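Local coordinates for hypothetical protein, GDSL-like Lipase/Acylhydrolase family protein (Bacteroides uniformis, PDB 4M8K), which probably hydrolyses ester bonds as a GDSL-like lipase/acylhydrolase, although its natural substrate is unknown, at residues A[23-28]-A[62-67]; A[88-93]-A[127-132]; A[156-161]-A[189-194]. All blocks are in the same frame, centred on the assembly; numbering follows the deposited sequence. Where two conformers were deposited one is given.

Contact 1: A[23-28]-A[62-67]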
# COMPACT_ATOMS: atom_id res chain seq x y z
N VAL A 23 1.18 10.56 8.47
CA VAL A 23 0.80 9.54 7.49
C VAL A 23 2.00 8.65 7.19
O VAL A 23 3.09 9.11 6.80
CB VAL A 23 0.26 10.19 6.17
CG1 VAL A 23 -0.06 9.14 5.14
CG2 VAL A 23 -1.00 11.01 6.42
N SER A 24 1.77 7.36 7.34
CA SER A 24 2.69 6.36 6.87
C SER A 24 2.04 5.52 5.76
O SER A 24 0.81 5.34 5.72
CB SER A 24 3.15 5.50 8.03
OG SER A 24 4.10 6.12 8.88
N ILE A 25 2.88 4.99 4.87
CA ILE A 25 2.46 4.17 3.72
C ILE A 25 3.18 2.82 3.81
O ILE A 25 4.37 2.79 4.08
CB ILE A 25 2.83 4.88 2.41
CG1 ILE A 25 2.11 6.24 2.33
CG2 ILE A 25 2.45 4.05 1.18
CD1 ILE A 25 3.01 7.34 1.84
N LEU A 26 2.42 1.73 3.59
CA LEU A 26 2.94 0.37 3.40
C LEU A 26 2.55 -0.01 1.98
O LEU A 26 1.37 -0.25 1.70
CB LEU A 26 2.36 -0.57 4.43
CG LEU A 26 2.89 -1.98 4.44
CD1 LEU A 26 4.34 -1.97 4.81
CD2 LEU A 26 2.11 -2.88 5.40
N GLY A 27 3.52 0.05 1.07
CA GLY A 27 3.24 -0.03 -0.37
C GLY A 27 4.20 -0.86 -1.18
O GLY A 27 5.18 -1.48 -0.67
N ASP A 28 3.91 -0.85 -2.47
CA ASP A 28 4.70 -1.48 -3.49
C ASP A 28 5.25 -0.40 -4.47
O ASP A 28 5.34 0.77 -4.08
CB ASP A 28 3.89 -2.58 -4.18
CG ASP A 28 2.62 -2.05 -4.86
OD1 ASP A 28 2.55 -0.86 -5.26
OD2 ASP A 28 1.66 -2.84 -4.96
N GLU A 62 5.12 14.59 -8.16
CA GLU A 62 4.06 14.02 -9.00
C GLU A 62 3.47 12.75 -8.40
O GLU A 62 2.45 12.29 -8.88
CB GLU A 62 4.61 13.71 -10.40
CG GLU A 62 4.99 14.93 -11.23
CD GLU A 62 6.02 14.66 -12.29
OE1 GLU A 62 6.69 13.61 -12.29
OE2 GLU A 62 6.16 15.52 -13.17
N THR A 63 4.11 12.16 -7.39
CA THR A 63 3.60 10.90 -6.80
C THR A 63 2.27 11.14 -6.06
O THR A 63 2.08 12.23 -5.51
CB THR A 63 4.62 10.21 -5.83
OG1 THR A 63 4.83 11.03 -4.68
CG2 THR A 63 5.95 9.96 -6.55
N TRP A 64 1.42 10.11 -5.98
CA TRP A 64 0.09 10.25 -5.39
C TRP A 64 0.22 10.67 -3.93
O TRP A 64 -0.58 11.46 -3.45
CB TRP A 64 -0.76 8.97 -5.51
CG TRP A 64 -0.34 7.80 -4.61
CD1 TRP A 64 0.49 6.80 -4.93
CD2 TRP A 64 -0.77 7.58 -3.28
NE1 TRP A 64 0.63 5.92 -3.87
CE2 TRP A 64 -0.11 6.41 -2.82
CE3 TRP A 64 -1.60 8.29 -2.39
CZ2 TRP A 64 -0.29 5.90 -1.52
CZ3 TRP A 64 -1.79 7.79 -1.13
CH2 TRP A 64 -1.09 6.61 -0.67
N TRP A 65 1.21 10.10 -3.23
CA TRP A 65 1.30 10.23 -1.76
C TRP A 65 1.90 11.56 -1.33
O TRP A 65 1.53 12.11 -0.28
CB TRP A 65 2.04 9.01 -1.10
CG TRP A 65 3.31 8.70 -1.74
CD1 TRP A 65 3.49 7.91 -2.81
CD2 TRP A 65 4.56 9.30 -1.46
NE1 TRP A 65 4.80 7.98 -3.23
CE2 TRP A 65 5.48 8.81 -2.39
CE3 TRP A 65 5.00 10.21 -0.48
CZ2 TRP A 65 6.83 9.18 -2.38
CZ3 TRP A 65 6.37 10.57 -0.46
CH2 TRP A 65 7.25 10.03 -1.40
N TYR A 66 2.89 12.04 -2.09
CA TYR A 66 3.52 13.32 -1.87
C TYR A 66 2.47 14.41 -2.06
O TYR A 66 2.34 15.33 -1.24
CB TYR A 66 4.69 13.53 -2.80
CG TYR A 66 5.43 14.80 -2.51
CD1 TYR A 66 4.92 16.02 -2.90
CD2 TYR A 66 6.64 14.77 -1.81
CE1 TYR A 66 5.59 17.18 -2.62
CE2 TYR A 66 7.33 15.94 -1.53
CZ TYR A 66 6.78 17.13 -1.93
OH TYR A 66 7.41 18.29 -1.64
N ARG A 67 1.68 14.26 -3.13
CA ARG A 67 0.57 15.14 -3.42
C ARG A 67 -0.42 15.10 -2.32
O ARG A 67 -0.82 16.14 -1.79
CB ARG A 67 -0.10 14.76 -4.75
CG ARG A 67 0.69 15.19 -5.98
CD ARG A 67 -0.07 14.81 -7.25
NE ARG A 67 -1.43 15.37 -7.32
CZ ARG A 67 -1.73 16.55 -7.88
NH1 ARG A 67 -0.79 17.31 -8.41
NH2 ARG A 67 -2.96 16.95 -7.92
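Ile-25 and Trp-65 mark the closest approach of the two backbones, with 8.3 Å between Ile-25 CA and Trp-65 CA, a spacing that side chains alone bridge. Segment 23-28 lies on strand 22-27, and residues 64-67 form the first turn of a helix whose N-cap is Thr-63. The capping bond, from Tyr-66 N to Thr-63 OG1, is weak; Arg-67 N to Thr-63 O closes the turn at 3.2 Å. From the strand, Ile-25 points at the helix and sends out two branches. Its CD1 meets Trp-65 CB at 3.5 Å and lies 3.8 Å from Trp-65 CG, where the indole begins, the two side chains crossing at about a right angle. Its other branch, CG2, anti to the backbone N, reaches Trp-64 CZ2 at 4.3 Å, on the benzo part of the ring. A strand of a parallel sheet covered by a helix in this way is the basic layer of an alpha/beta fold, consistent with the three-layer alpha/beta/alpha hydrolase fold of the GDSL family; strand 22-27 lies between strands 75-81 and 114-118. The two tryptophans also brace each other. Trp-65 CB sits over the centre of the Trp-64 ring, 3.6 Å above its plane, and Trp-64 NE1 lies at the edge of the Trp-65 ring, in its plane, while making its hydrogen bond to Ser-31 OG. Thr-63 OG1 lies above one face of the Trp-65 ring, offset toward the rim. Met-211 and Ile-214 of helix 208-222 also pack on Trp-64, and Asn-79 of strand 75-81 touches both Ile-25 and Trp-65.

Contact 2: A[88-93]-A[127-132]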
# COMPACT_ATOMS: atom_id res chain seq x y z
N CYS A 88 1.39 -11.39 0.57
CA CYS A 88 1.69 -12.70 1.07
C CYS A 88 3.17 -13.06 0.81
O CYS A 88 3.89 -12.31 0.07
CB CYS A 88 0.74 -13.78 0.47
SG CYS A 88 1.06 -14.21 -1.25
N HIS A 89 3.62 -14.20 1.35
CA HIS A 89 5.04 -14.61 1.19
C HIS A 89 5.37 -15.23 -0.15
O HIS A 89 6.53 -15.51 -0.41
CB HIS A 89 5.43 -15.59 2.26
CG HIS A 89 5.35 -15.05 3.65
ND1 HIS A 89 5.86 -13.83 4.02
CD2 HIS A 89 4.86 -15.61 4.79
CE1 HIS A 89 5.69 -13.65 5.31
NE2 HIS A 89 5.11 -14.73 5.81
N THR A 90 4.39 -15.48 -1.02
CA THR A 90 4.68 -16.01 -2.35
C THR A 90 4.96 -14.90 -3.34
O THR A 90 4.08 -14.10 -3.65
CB THR A 90 3.50 -16.82 -2.93
OG1 THR A 90 3.10 -17.87 -2.02
CG2 THR A 90 3.86 -17.42 -4.30
N GLY A 91 6.16 -14.86 -3.87
CA GLY A 91 6.45 -13.90 -4.94
C GLY A 91 6.35 -14.39 -6.38
O GLY A 91 5.76 -15.43 -6.66
N TYR A 92 6.98 -13.66 -7.28
CA TYR A 92 7.04 -14.01 -8.68
C TYR A 92 7.81 -15.30 -8.91
O TYR A 92 8.88 -15.49 -8.31
CB TYR A 92 7.69 -12.86 -9.50
CG TYR A 92 6.78 -11.66 -9.60
CD1 TYR A 92 5.79 -11.60 -10.57
CD2 TYR A 92 6.84 -10.63 -8.67
CE1 TYR A 92 4.88 -10.54 -10.64
CE2 TYR A 92 5.95 -9.58 -8.73
CZ TYR A 92 4.99 -9.51 -9.73
OH TYR A 92 4.12 -8.44 -9.80
N GLU A 93 7.29 -16.13 -9.83
CA GLU A 93 7.88 -17.42 -10.20
C GLU A 93 8.02 -18.32 -8.98
O GLU A 93 9.02 -18.96 -8.78
CB GLU A 93 9.26 -17.23 -10.86
CG GLU A 93 9.38 -16.09 -11.86
CD GLU A 93 8.86 -16.42 -13.23
OE1 GLU A 93 7.77 -17.03 -13.35
OE2 GLU A 93 9.55 -16.06 -14.20
N GLY A 127 0.34 -14.34 -9.50
CA GLY A 127 -0.46 -15.53 -9.44
C GLY A 127 -0.29 -16.28 -8.13
O GLY A 127 -0.32 -17.49 -8.10
N ALA A 128 -0.12 -15.55 -7.04
CA ALA A 128 0.05 -16.17 -5.74
C ALA A 128 -1.23 -16.89 -5.40
O ALA A 128 -2.30 -16.46 -5.81
CB ALA A 128 0.39 -15.12 -4.67
N PRO A 129 -1.11 -18.03 -4.69
CA PRO A 129 -2.30 -18.80 -4.33
C PRO A 129 -3.21 -17.99 -3.47
O PRO A 129 -2.73 -17.20 -2.65
CB PRO A 129 -1.74 -20.00 -3.57
CG PRO A 129 -0.34 -19.64 -3.18
CD PRO A 129 0.13 -18.64 -4.18
N ILE A 130 -4.52 -18.13 -3.65
CA ILE A 130 -5.48 -17.31 -2.93
C ILE A 130 -5.77 -17.81 -1.53
O ILE A 130 -6.00 -17.02 -0.59
CB ILE A 130 -6.79 -17.21 -3.73
CG1 ILE A 130 -6.53 -16.46 -5.01
CG2 ILE A 130 -7.86 -16.48 -2.95
CD1 ILE A 130 -6.22 -14.99 -4.81
N GLY A 131 -5.81 -19.13 -1.41
CA GLY A 131 -6.06 -19.78 -0.13
C GLY A 131 -7.45 -19.51 0.41
O GLY A 131 -8.35 -19.17 -0.36
N ALA A 132 -7.58 -19.61 1.73
CA ALA A 132 -8.87 -19.46 2.43
C ALA A 132 -8.88 -18.25 3.33
O ALA A 132 -7.85 -17.84 3.89
CB ALA A 132 -9.14 -20.71 3.25
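Thr-90 faces Ala-128 and Pro-129 across two segments without regular helix or strand, their backbones 5.7 Å apart from Thr-90 CA to Ala-128 CA. Followed outward, its side chain meets something at every atom. CB rests on the methyl of Ala-128, 3.9 Å from Ala-128 CB, and is nearly as close to the proline ring. At the fork the branches part: OG1 lies beside the backbone N (chi1 -55°), which leaves CG2 anti to it. CG2 packs 3.9 Å from Pro-129 CD and also brushes Ala-128 CB, whereas OG1 stands 3.8 Å from Pro-129 CD and spends its polarity on a hydrogen bond with Tyr-144 O. Thr-90 and the Pro-129 ring thus meet by van der Waals contact alone. Cys-88 completes the small apolar patch: its SG touches Ala-128 CB at 3.6 Å and also accepts a hydrogen bond from Thr-90 N (3.6 Å, 151° at the hydrogen), tying its own loop together. With a serine in place of Cys-88, the shorter C-O bond would probably open a gap over the Ala-128 methyl and weaken the grip on Thr-90 N. The peptide oxygen Thr-90 O is buried here with no partner in the model. The segment 127-132 leaves helix 121-126 through a Schellman motif at Gly-127, where positive phi favours glycine. The contact joins the loop between strands 75-81 and 114-118 to the one leading from helix 121-126 toward helix 146-160, with Ala-149 of the latter helix against Cys-88 and Ile-130 reaching helix 176-189.

Contact 3: A[156-161]-A[189-194]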
# COMPACT_ATOMS: atom_id res chain seq x y z
N SER A 156 -2.99 -7.67 12.36
CA SER A 156 -1.74 -7.23 13.02
C SER A 156 -1.55 -5.73 13.04
O SER A 156 -1.12 -5.21 14.08
CB SER A 156 -0.50 -7.85 12.35
OG SER A 156 -0.58 -9.25 12.39
N LEU A 157 -1.86 -5.02 11.93
CA LEU A 157 -1.83 -3.57 11.96
C LEU A 157 -2.77 -2.99 13.03
O LEU A 157 -2.40 -2.03 13.74
CB LEU A 157 -2.20 -2.99 10.62
CG LEU A 157 -1.09 -3.14 9.60
CD1 LEU A 157 -1.63 -2.68 8.24
CD2 LEU A 157 0.15 -2.39 10.04
N LYS A 158 -3.97 -3.54 13.15
CA LYS A 158 -4.93 -3.07 14.15
C LYS A 158 -4.41 -3.29 15.59
O LYS A 158 -4.63 -2.45 16.44
CB LYS A 158 -6.30 -3.72 13.98
CG LYS A 158 -7.10 -3.11 12.84
CD LYS A 158 -8.33 -3.90 12.46
CE LYS A 158 -9.38 -3.96 13.55
NZ LYS A 158 -9.81 -2.61 13.89
N GLN A 159 -3.69 -4.37 15.84
CA GLN A 159 -3.12 -4.61 17.17
C GLN A 159 -1.90 -3.72 17.44
O GLN A 159 -1.79 -3.13 18.54
CB GLN A 159 -2.78 -6.10 17.33
CG GLN A 159 -2.12 -6.39 18.65
CD GLN A 159 -2.11 -7.87 18.98
OE1 GLN A 159 -1.07 -8.54 18.91
NE2 GLN A 159 -3.28 -8.40 19.31
N LEU A 160 -0.98 -3.60 16.47
CA LEU A 160 0.20 -2.75 16.64
C LEU A 160 -0.13 -1.25 16.74
O LEU A 160 0.58 -0.51 17.45
CB LEU A 160 1.21 -2.99 15.52
CG LEU A 160 1.82 -4.40 15.52
CD1 LEU A 160 2.66 -4.58 14.30
CD2 LEU A 160 2.65 -4.63 16.76
N TYR A 161 -1.12 -0.78 15.97
CA TYR A 161 -1.45 0.67 15.91
C TYR A 161 -2.92 0.93 16.27
O TYR A 161 -3.73 1.29 15.39
CB TYR A 161 -1.11 1.20 14.51
CG TYR A 161 0.29 0.81 14.09
CD1 TYR A 161 1.37 1.45 14.63
CD2 TYR A 161 0.52 -0.23 13.21
CE1 TYR A 161 2.65 1.10 14.28
CE2 TYR A 161 1.80 -0.62 12.85
CZ TYR A 161 2.87 0.05 13.38
OH TYR A 161 4.15 -0.32 13.08
N TYR A 189 -12.60 -6.56 9.09
CA TYR A 189 -11.83 -5.81 10.07
C TYR A 189 -12.29 -4.34 10.25
O TYR A 189 -11.73 -3.62 11.08
CB TYR A 189 -10.34 -5.91 9.74
CG TYR A 189 -9.76 -7.30 10.05
CD1 TYR A 189 -9.48 -7.69 11.36
CD2 TYR A 189 -9.57 -8.22 9.04
CE1 TYR A 189 -8.95 -8.94 11.62
CE2 TYR A 189 -9.08 -9.48 9.30
CZ TYR A 189 -8.75 -9.83 10.59
OH TYR A 189 -8.28 -11.12 10.79
N GLY A 190 -13.35 -3.94 9.55
CA GLY A 190 -13.90 -2.58 9.71
C GLY A 190 -12.92 -1.54 9.19
O GLY A 190 -12.82 -0.47 9.74
N ILE A 191 -12.12 -1.91 8.19
CA ILE A 191 -11.21 -0.99 7.55
C ILE A 191 -11.79 -0.49 6.22
O ILE A 191 -12.18 -1.31 5.34
CB ILE A 191 -9.89 -1.70 7.22
CG1 ILE A 191 -9.12 -2.15 8.47
CG2 ILE A 191 -9.00 -0.82 6.32
CD1 ILE A 191 -8.92 -1.08 9.49
N GLU A 192 -11.83 0.83 6.03
CA GLU A 192 -12.23 1.41 4.73
C GLU A 192 -11.33 0.98 3.57
O GLU A 192 -10.08 1.05 3.65
CB GLU A 192 -12.30 2.95 4.76
CG GLU A 192 -12.47 3.64 3.40
CD GLU A 192 -13.77 4.41 3.19
OE1 GLU A 192 -14.00 5.36 3.97
OE2 GLU A 192 -14.52 4.09 2.23
N ASN A 193 -11.98 0.56 2.48
CA ASN A 193 -11.29 0.09 1.31
C ASN A 193 -11.54 1.08 0.18
O ASN A 193 -12.66 1.26 -0.22
CB ASN A 193 -11.79 -1.31 0.94
CG ASN A 193 -11.06 -1.90 -0.23
OD1 ASN A 193 -9.90 -1.56 -0.52
ND2 ASN A 193 -11.73 -2.78 -0.93
N ILE A 194 -10.48 1.73 -0.31
CA ILE A 194 -10.58 2.72 -1.40
C ILE A 194 -10.42 1.98 -2.70
O ILE A 194 -9.35 1.49 -3.04
CB ILE A 194 -9.53 3.81 -1.22
CG1 ILE A 194 -9.74 4.44 0.16
CG2 ILE A 194 -9.63 4.84 -2.32
CD1 ILE A 194 -8.65 5.32 0.68
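Lys-158 carries the contact with Tyr-189 and Ile-191 from the last turn of a helix. That turn begins at Ser-156, whose carbonyl oxygen receives the backbone N-H of Leu-160; Leu-157 packs on Ile-166. At Lys-158 the chain runs outward with CG anti to the carbonyl carbon, then bends at chi3 (65°) and chi4 (59°), which folds it against the opposite segment. Its CD crosses over Tyr-189 CB at a slant, 3.9 Å away, and lies 4.1 Å from Ile-191 CD1, so the aliphatic middle touches both. Farther out, CE approaches Tyr-189 O at 3.4 Å. The ammonium NZ stays 3.6 Å from Tyr-189 O, where a weak electrostatic attraction is likely, though the geometry does not make a hydrogen bond. After Leu-160 the helix stops, and Tyr-161, the first residue to leave it, gives its N-H to Leu-157 O at 2.9 Å. In the other segment, Gly-190 is the first residue beyond helix 176-189 and forms a Schellman motif, turning the chain toward edge strand 192-195. The contact thus lies at the surface where helices 146-160 and 176-189 end side by side: Tyr-189 leans on Leu-154 and Ala-155, while Lys-158 and Ile-191 both rest on Ile-166 of strand 165-170.

The three contacts follow one another along the chain, each closing before the next opens, all within the GDSL-like hydrolase domain. Contacts 1 and 3 both reach the same parallel sheet: the first involves the inner strand 22-27, the third the approach to strand 192-195, their centres about 18 Å apart. Contact 2 lies about 24 Å from contact 1 and 21 Å from contact 3 between centres, on the opposite side of the chain's centre from contact 1. Helix 146-160 connects the last two, since it packs against Cys-88 and supplies Lys-158. Contact 1 occupies the buried helix-sheet layer, contact 2 pairs loops beyond the sheet, and contact 3 marks the surface where the chain enters its edge strand.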